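Polyphosphate kinase (Porphyromonas gingivalis, PDB 2O8R) probably catalyses the reversible transfer of the terminal phosphate of ATP onto a growing chain of inorganic polyphosphate. Local coordinates at residues Ile458-Thr463 with Thr478-Asn483; Thr442-Tyr447 with Asp485-Val490; Val184-Leu189 with Ser207-Ile212. The protein carries 3 engineered substitutions. All coordinates share one frame; numbering follows the deposited sequence.

Contact 1: residues Ile458-Thr463 with Thr478-Asn483; sequences IALLST and TLMTAN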
# COMPACT_ATOMS: atom_id res chain seq x y z
N ILE A 458 19.67 27.56 2.94
CA ILE A 458 18.72 27.50 1.84
C ILE A 458 17.30 27.32 2.38
O ILE A 458 17.04 26.43 3.19
CB ILE A 458 19.03 26.33 0.87
CG1 ILE A 458 20.41 26.48 0.25
CG2 ILE A 458 18.02 26.29 -0.23
CD1 ILE A 458 20.89 25.24 -0.51
N ALA A 459 16.39 28.17 1.92
CA ALA A 459 14.99 27.99 2.24
C ALA A 459 14.27 27.55 0.98
O ALA A 459 14.48 28.11 -0.09
CB ALA A 459 14.39 29.29 2.78
N LEU A 460 13.43 26.53 1.13
CA LEU A 460 12.53 26.09 0.07
C LEU A 460 11.11 26.40 0.51
O LEU A 460 10.71 25.97 1.59
CB LEU A 460 12.68 24.59 -0.14
CG LEU A 460 13.70 24.02 -1.11
CD1 LEU A 460 15.01 24.75 -1.06
CD2 LEU A 460 13.91 22.55 -0.81
N LEU A 461 10.37 27.16 -0.30
CA LEU A 461 8.96 27.54 -0.01
C LEU A 461 8.06 27.24 -1.18
O LEU A 461 8.46 27.41 -2.33
CB LEU A 461 8.83 29.01 0.33
CG LEU A 461 9.52 29.39 1.63
CD1 LEU A 461 10.93 29.93 1.34
CD2 LEU A 461 8.66 30.42 2.33
N SER A 462 6.83 26.84 -0.89
CA SER A 462 6.02 26.20 -1.92
C SER A 462 4.52 26.35 -1.76
O SER A 462 4.02 26.50 -0.64
CB SER A 462 6.33 24.71 -1.93
OG SER A 462 5.69 24.10 -3.02
N THR A 463 3.82 26.28 -2.88
CA THR A 463 2.36 26.36 -2.89
C THR A 463 1.69 25.02 -2.60
O THR A 463 0.51 24.98 -2.28
CB THR A 463 1.83 26.89 -4.23
OG1 THR A 463 2.18 25.98 -5.28
CG2 THR A 463 2.45 28.24 -4.52
N THR A 478 7.39 26.48 -6.54
CA THR A 478 8.38 26.38 -5.49
C THR A 478 9.50 27.40 -5.69
O THR A 478 10.09 27.49 -6.77
CB THR A 478 8.98 24.97 -5.45
OG1 THR A 478 7.96 24.03 -5.07
CG2 THR A 478 10.13 24.89 -4.46
N LEU A 479 9.77 28.17 -4.63
CA LEU A 479 10.88 29.10 -4.59
C LEU A 479 12.04 28.49 -3.84
O LEU A 479 11.87 27.94 -2.76
CB LEU A 479 10.46 30.38 -3.86
CG LEU A 479 11.58 31.42 -3.74
CD1 LEU A 479 11.97 31.91 -5.12
CD2 LEU A 479 11.18 32.57 -2.83
N MSE A 480 13.24 28.60 -4.40
CA MSE A 480 14.44 28.15 -3.72
C MSE A 480 15.38 29.33 -3.58
O MSE A 480 15.82 29.90 -4.58
CB MSE A 480 15.07 26.99 -4.48
CG MSE A 480 14.16 25.79 -4.50
SE MSE A 480 14.77 24.29 -5.58
CE MSE A 480 15.92 23.39 -4.31
N THR A 481 15.68 29.71 -2.35
CA THR A 481 16.40 30.96 -2.08
C THR A 481 17.45 30.78 -1.01
O THR A 481 17.30 29.95 -0.10
CB THR A 481 15.46 32.11 -1.66
OG1 THR A 481 16.11 33.37 -1.86
CG2 THR A 481 15.08 32.01 -0.19
N ALA A 482 18.52 31.56 -1.12
CA ALA A 482 19.58 31.56 -0.12
C ALA A 482 19.57 32.90 0.58
O ALA A 482 20.39 33.16 1.45
CB ALA A 482 20.92 31.30 -0.76
N ASN A 483 18.61 33.73 0.19
CA ASN A 483 18.42 35.06 0.73
C ASN A 483 18.47 35.06 2.25
O ASN A 483 17.76 34.31 2.89
CB ASN A 483 17.10 35.61 0.26
CG ASN A 483 16.82 37.00 0.77
OD1 ASN A 483 16.59 37.21 1.95
ND2 ASN A 483 16.81 37.96 -0.14
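Ser-462 OG accepts a hydrogen bond from Thr-478 OG1 at 3.1 Å and is also bonded to the backbone O of Gly-464, with a weak further bond to Thr-477 O. This pair of hydroxyls lies at one end of an antiparallel beta hairpin made by strands 457-462 and 474-481, within a sheet of the first C-terminal, phospholipase D-like domain. The strand axes approach to 4.6 Å, and their directions differ by 166°, as expected for such a pair. Two hydrogen-bonded pairs, Ala-459 with Thr-481 and Leu-461 with Leu-479, alternate with two non-hydrogen-bonded ones, Leu-460 with Met-480 and Ser-462 with Thr-478. Each hydrogen-bonded pair closes a reciprocal ring: Ala-459 N reaches Thr-481 O at 2.8 Å while Thr-481 N returns to Ala-459 O. In the second ring the N-H of Leu-461 points at Leu-479 O with an angle of 170° at the hydrogen, and Leu-479 N returns to Leu-461 O.

The register fixes which side chains meet. Leu-460 and the selenomethionine Met-480 share a face and run side by side; a bend at chi3 (85°) sets CE of Met-480 3.6 Å from Leu-460 CD1, and Leu-360 of helix 355-365 packs on both. On the other face, Ala-459 CB meets Thr-481 CG2 at 4.1 Å, and helix 484-497 covers Ala-459, Leu-461 and Thr-481. With helices on both faces, all the touching residues are buried. Thr-481 OG1 points elsewhere: bonded to OD1 of Asp-344, it also accepts from Asn-483 N at 3.3 Å, closing an ST turn just before the helix begins.

Contact 2: residues Thr442-Tyr447 with Asp485-Val490; sequences TALILY and DIVHDV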
# COMPACT_ATOMS: atom_id res chain seq x y z
N THR A 442 7.29 24.49 3.77
CA THR A 442 8.66 24.97 3.75
C THR A 442 9.68 23.90 4.13
O THR A 442 9.40 23.03 4.94
CB THR A 442 8.85 26.15 4.72
OG1 THR A 442 8.60 25.70 6.06
CG2 THR A 442 7.89 27.30 4.41
N ALA A 443 10.87 23.99 3.54
CA ALA A 443 12.02 23.21 3.98
C ALA A 443 13.17 24.16 4.28
O ALA A 443 13.18 25.31 3.82
CB ALA A 443 12.43 22.20 2.93
N LEU A 444 14.15 23.70 5.06
CA LEU A 444 15.22 24.58 5.50
C LEU A 444 16.51 23.82 5.68
O LEU A 444 16.56 22.88 6.46
CB LEU A 444 14.87 25.23 6.83
CG LEU A 444 15.91 26.20 7.40
CD1 LEU A 444 16.07 27.43 6.51
CD2 LEU A 444 15.51 26.59 8.79
N ILE A 445 17.54 24.25 4.97
CA ILE A 445 18.87 23.67 5.14
C ILE A 445 19.78 24.73 5.76
O ILE A 445 19.93 25.81 5.19
CB ILE A 445 19.46 23.19 3.81
CG1 ILE A 445 18.60 22.09 3.22
CG2 ILE A 445 20.84 22.64 4.02
CD1 ILE A 445 18.68 22.03 1.73
N LEU A 446 20.35 24.42 6.92
CA LEU A 446 21.21 25.39 7.63
C LEU A 446 22.69 24.99 7.62
O LEU A 446 23.06 23.83 7.86
CB LEU A 446 20.72 25.61 9.06
CG LEU A 446 19.34 26.25 9.29
CD1 LEU A 446 18.97 26.15 10.76
CD2 LEU A 446 19.24 27.70 8.80
N TYR A 447 23.53 25.97 7.32
CA TYR A 447 24.97 25.77 7.33
C TYR A 447 25.53 26.00 8.72
O TYR A 447 24.93 26.72 9.52
CB TYR A 447 25.62 26.75 6.36
CG TYR A 447 25.35 26.44 4.91
CD1 TYR A 447 25.57 25.16 4.40
CD2 TYR A 447 24.91 27.42 4.05
CE1 TYR A 447 25.33 24.89 3.06
CE2 TYR A 447 24.67 27.16 2.71
CZ TYR A 447 24.87 25.89 2.22
OH TYR A 447 24.62 25.65 0.88
N ASP A 485 17.52 37.18 4.57
CA ASP A 485 16.31 37.58 5.30
C ASP A 485 15.26 36.48 5.35
O ASP A 485 14.65 36.24 6.40
CB ASP A 485 15.71 38.84 4.70
CG ASP A 485 16.52 40.07 5.04
OD1 ASP A 485 17.64 39.92 5.56
OD2 ASP A 485 16.03 41.19 4.77
N ILE A 486 15.04 35.82 4.21
CA ILE A 486 14.12 34.70 4.13
C ILE A 486 14.66 33.55 4.96
O ILE A 486 13.92 32.96 5.76
CB ILE A 486 13.91 34.19 2.69
CG1 ILE A 486 13.70 35.33 1.70
CG2 ILE A 486 12.72 33.22 2.64
CD1 ILE A 486 12.29 35.83 1.62
N VAL A 487 15.94 33.24 4.78
CA VAL A 487 16.51 32.04 5.41
C VAL A 487 16.43 32.20 6.91
O VAL A 487 16.29 31.21 7.64
CB VAL A 487 17.95 31.74 4.93
CG1 VAL A 487 18.73 30.94 5.98
CG2 VAL A 487 17.93 31.02 3.58
N HIS A 488 16.46 33.45 7.36
CA HIS A 488 16.42 33.74 8.77
C HIS A 488 14.99 33.64 9.27
O HIS A 488 14.73 33.18 10.39
CB HIS A 488 16.99 35.14 9.05
CG HIS A 488 17.03 35.47 10.51
ND1 HIS A 488 15.98 36.08 11.17
CD2 HIS A 488 17.98 35.24 11.45
CE1 HIS A 488 16.29 36.22 12.44
NE2 HIS A 488 17.49 35.71 12.64
N ASP A 489 14.06 34.07 8.43
CA ASP A 489 12.65 34.08 8.77
C ASP A 489 12.13 32.66 8.91
O ASP A 489 11.41 32.36 9.87
CB ASP A 489 11.87 34.82 7.69
CG ASP A 489 11.90 36.32 7.89
OD1 ASP A 489 12.37 36.76 8.96
OD2 ASP A 489 11.45 37.07 6.98
N VAL A 490 12.53 31.81 7.97
CA VAL A 490 12.20 30.40 8.00
C VAL A 490 12.87 29.76 9.22
O VAL A 490 12.23 28.99 9.96
CB VAL A 490 12.63 29.70 6.70
CG1 VAL A 490 12.50 28.19 6.82
CG2 VAL A 490 11.81 30.19 5.52
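Val-490 CG1 lies over one face of the peptide group that follows Ala-443, about 3.7 Å out of its plane and 4.2 Å from Ala-443 O, its nearest atom there. The carbonyl of Val-487 is met differently: Leu-444 CD1 sits almost in its plane, approaching the edge at Val-487 O from 4.0 Å. Farther along the helix, Tyr-491 touches Leu-446 and Phe-494 touches Thr-442 and Leu-444.

The contact lays helix 484-497 across strand 442-447, a strand-helix layer of the alpha/beta fold in the phospholipase D-like domain. The short axes cross at -106° and approach to 9.3 Å, a spacing filled by aliphatic side chains. CG of Leu-444 is anti to the backbone N (chi1 -179°), and the side chain slides past that of Val-490 in the opposite direction. Val-490 CG1 thereby meets several atoms of the leucine, coming within 3.7 Å of Leu-444 CD1 and 3.8 Å of its CB. One turn earlier in the helix, Val-487 CG1 is 4.3 Å from Leu-446 CD2, a looser approach that widens the patch.

Val-490 N spends its hydrogen bond inside the helix, on Ile-486 O. Between the two segments the contact is apolar and without hydrogen bonds, so it rests on van der Waals contact of buried side chains.

Contact 3: residues Val184-Leu189 with Ser207-Ile212; sequences VPTDGL and SFLEDI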
# COMPACT_ATOMS: atom_id res chain seq x y z
N VAL A 184 -20.85 -7.00 -4.09
CA VAL A 184 -20.07 -7.06 -5.31
C VAL A 184 -18.61 -6.96 -4.90
O VAL A 184 -18.12 -5.90 -4.54
CB VAL A 184 -20.56 -6.06 -6.37
CG1 VAL A 184 -22.04 -5.82 -6.17
CG2 VAL A 184 -19.83 -4.76 -6.30
N PRO A 185 -17.91 -8.10 -4.92
CA PRO A 185 -16.61 -8.25 -4.27
C PRO A 185 -15.48 -7.50 -4.98
O PRO A 185 -14.53 -8.12 -5.45
CB PRO A 185 -16.35 -9.75 -4.32
CG PRO A 185 -17.17 -10.25 -5.46
CD PRO A 185 -18.35 -9.33 -5.60
N THR A 186 -15.59 -6.18 -5.04
CA THR A 186 -14.56 -5.39 -5.71
C THR A 186 -13.34 -5.23 -4.83
O THR A 186 -12.33 -4.69 -5.25
CB THR A 186 -15.07 -4.04 -6.18
OG1 THR A 186 -15.61 -3.32 -5.06
CG2 THR A 186 -16.12 -4.22 -7.21
N ASP A 187 -13.43 -5.74 -3.61
CA ASP A 187 -12.28 -5.85 -2.73
C ASP A 187 -11.38 -7.00 -3.15
O ASP A 187 -10.29 -7.17 -2.61
CB ASP A 187 -12.76 -6.05 -1.29
CG ASP A 187 -13.76 -7.21 -1.15
OD1 ASP A 187 -13.98 -7.96 -2.13
OD2 ASP A 187 -14.33 -7.37 -0.05
N GLY A 188 -11.85 -7.83 -4.07
CA GLY A 188 -11.11 -9.00 -4.52
C GLY A 188 -11.08 -9.18 -6.03
O GLY A 188 -10.30 -9.97 -6.55
N LEU A 189 -11.93 -8.44 -6.74
CA LEU A 189 -12.00 -8.51 -8.19
C LEU A 189 -12.05 -7.10 -8.78
O LEU A 189 -12.36 -6.14 -8.07
CB LEU A 189 -13.24 -9.29 -8.61
CG LEU A 189 -13.24 -10.81 -8.46
CD1 LEU A 189 -14.43 -11.36 -9.20
CD2 LEU A 189 -11.97 -11.40 -9.01
N SER A 207 -16.97 -5.73 -18.96
CA SER A 207 -18.22 -5.89 -18.26
C SER A 207 -18.06 -5.38 -16.86
O SER A 207 -16.99 -5.54 -16.26
CB SER A 207 -18.59 -7.36 -18.18
OG SER A 207 -18.98 -7.83 -19.45
N PHE A 208 -19.12 -4.75 -16.34
CA PHE A 208 -19.22 -4.45 -14.90
C PHE A 208 -19.31 -5.76 -14.14
O PHE A 208 -20.01 -6.69 -14.56
CB PHE A 208 -20.48 -3.63 -14.59
CG PHE A 208 -20.45 -2.21 -15.10
CD1 PHE A 208 -20.13 -1.16 -14.26
CD2 PHE A 208 -20.78 -1.92 -16.42
CE1 PHE A 208 -20.12 0.15 -14.72
CE2 PHE A 208 -20.78 -0.62 -16.88
CZ PHE A 208 -20.45 0.42 -16.03
N LEU A 209 -18.61 -5.84 -13.03
CA LEU A 209 -18.71 -6.99 -12.16
C LEU A 209 -20.16 -7.27 -11.77
O LEU A 209 -20.61 -8.41 -11.85
CB LEU A 209 -17.86 -6.77 -10.91
CG LEU A 209 -17.50 -7.98 -10.05
CD1 LEU A 209 -17.07 -9.15 -10.92
CD2 LEU A 209 -16.39 -7.58 -9.07
N GLU A 210 -20.90 -6.22 -11.38
CA GLU A 210 -22.27 -6.40 -10.88
C GLU A 210 -23.22 -6.90 -11.96
O GLU A 210 -24.22 -7.55 -11.65
CB GLU A 210 -22.83 -5.14 -10.20
CG GLU A 210 -23.11 -3.95 -11.13
CD GLU A 210 -21.92 -3.00 -11.27
OE1 GLU A 210 -20.76 -3.47 -11.20
OE2 GLU A 210 -22.16 -1.79 -11.48
N ASP A 211 -22.91 -6.60 -13.22
CA ASP A 211 -23.69 -7.13 -14.33
C ASP A 211 -23.55 -8.66 -14.41
O ASP A 211 -24.54 -9.37 -14.51
CB ASP A 211 -23.27 -6.45 -15.64
CG ASP A 211 -23.96 -5.10 -15.85
OD1 ASP A 211 -24.91 -4.77 -15.10
OD2 ASP A 211 -23.56 -4.37 -16.77
N ILE A 212 -22.32 -9.15 -14.33
CA ILE A 212 -22.08 -10.58 -14.32
C ILE A 212 -22.86 -11.26 -13.22
O ILE A 212 -23.53 -12.26 -13.47
CB ILE A 212 -20.58 -10.92 -14.18
CG1 ILE A 212 -19.77 -10.20 -15.28
CG2 ILE A 212 -20.40 -12.47 -14.23
CD1 ILE A 212 -18.28 -10.12 -14.97
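Leu-209 has CG anti to its backbone N (chi1 -163°), and chi2 of 44° then places CD1 toward Leu-189 CD1, with CD2 as the other branch facing the loop 184-189. From the facing side, Leu-189 holds CG anti to its carbonyl carbon (chi1 -75°), and the two leucine side chains cross at about a right angle. Leu-209 CD2 lies 3.6 Å from Leu-189 CB, and CD1 of Leu-209 is 3.8 Å from CD1 of Leu-189. The same CD2 also meets Thr-186 CG2 at 3.8 Å and touches Pro-185 more loosely, so one methyl of Leu-209 is touched by three loop residues.

An inverse gamma turn centred on Pro-185 begins the loop, closed by a bond from Thr-186 N to Val-184 O. Pro-185 O then accepts from both Leu-189 N (2.9 Å) and Gly-188 N (3.0 Å), which turns the chain back on Pro-185. At the other end of the loop, Val-184 CG1 approaches Glu-210 CB at 4.2 Å, an aliphatic touch; the carboxylate of Glu-210 forms a salt bridge through OE2 with Arg-191 NH2.

The contact thus joins the loop between strands 178-183 and 192-195 to the first turn of helix 209-214, within the middle domain. Phe-410 of the second subunit packs on Leu-189, bringing the dimer partner to this loop. Ile-139 of helix 125-139 touches both Leu-189 and Leu-209, Val-193 of strand 192-195 touches Leu-209, and Leu-164 of strand 163-169 lies against Val-184 and Glu-210.

In the fold
Contacts 1 and 2 belong to one sheet and its covering helix, with centres 8 Å apart. Strands 442-447 and 457-462 are neighbours, joined by probable hydrogen bonds from Ala-443 N to Leu-460 O (2.8 Å) and Ile-445 N to Ile-458 O (2.9 Å), and helix 484-497 directly follows strand 474-481. Contact 1 lies nearer the predicted ATP site: the side chain of Ser-462 is about 7 Å from that of His-597 and about 9 Å from that of Tyr-474. Contact 3 stands apart in the middle domain, its centre about 47 Å from that of contact 1 and 52 Å from that of contact 2, across the chain's centre.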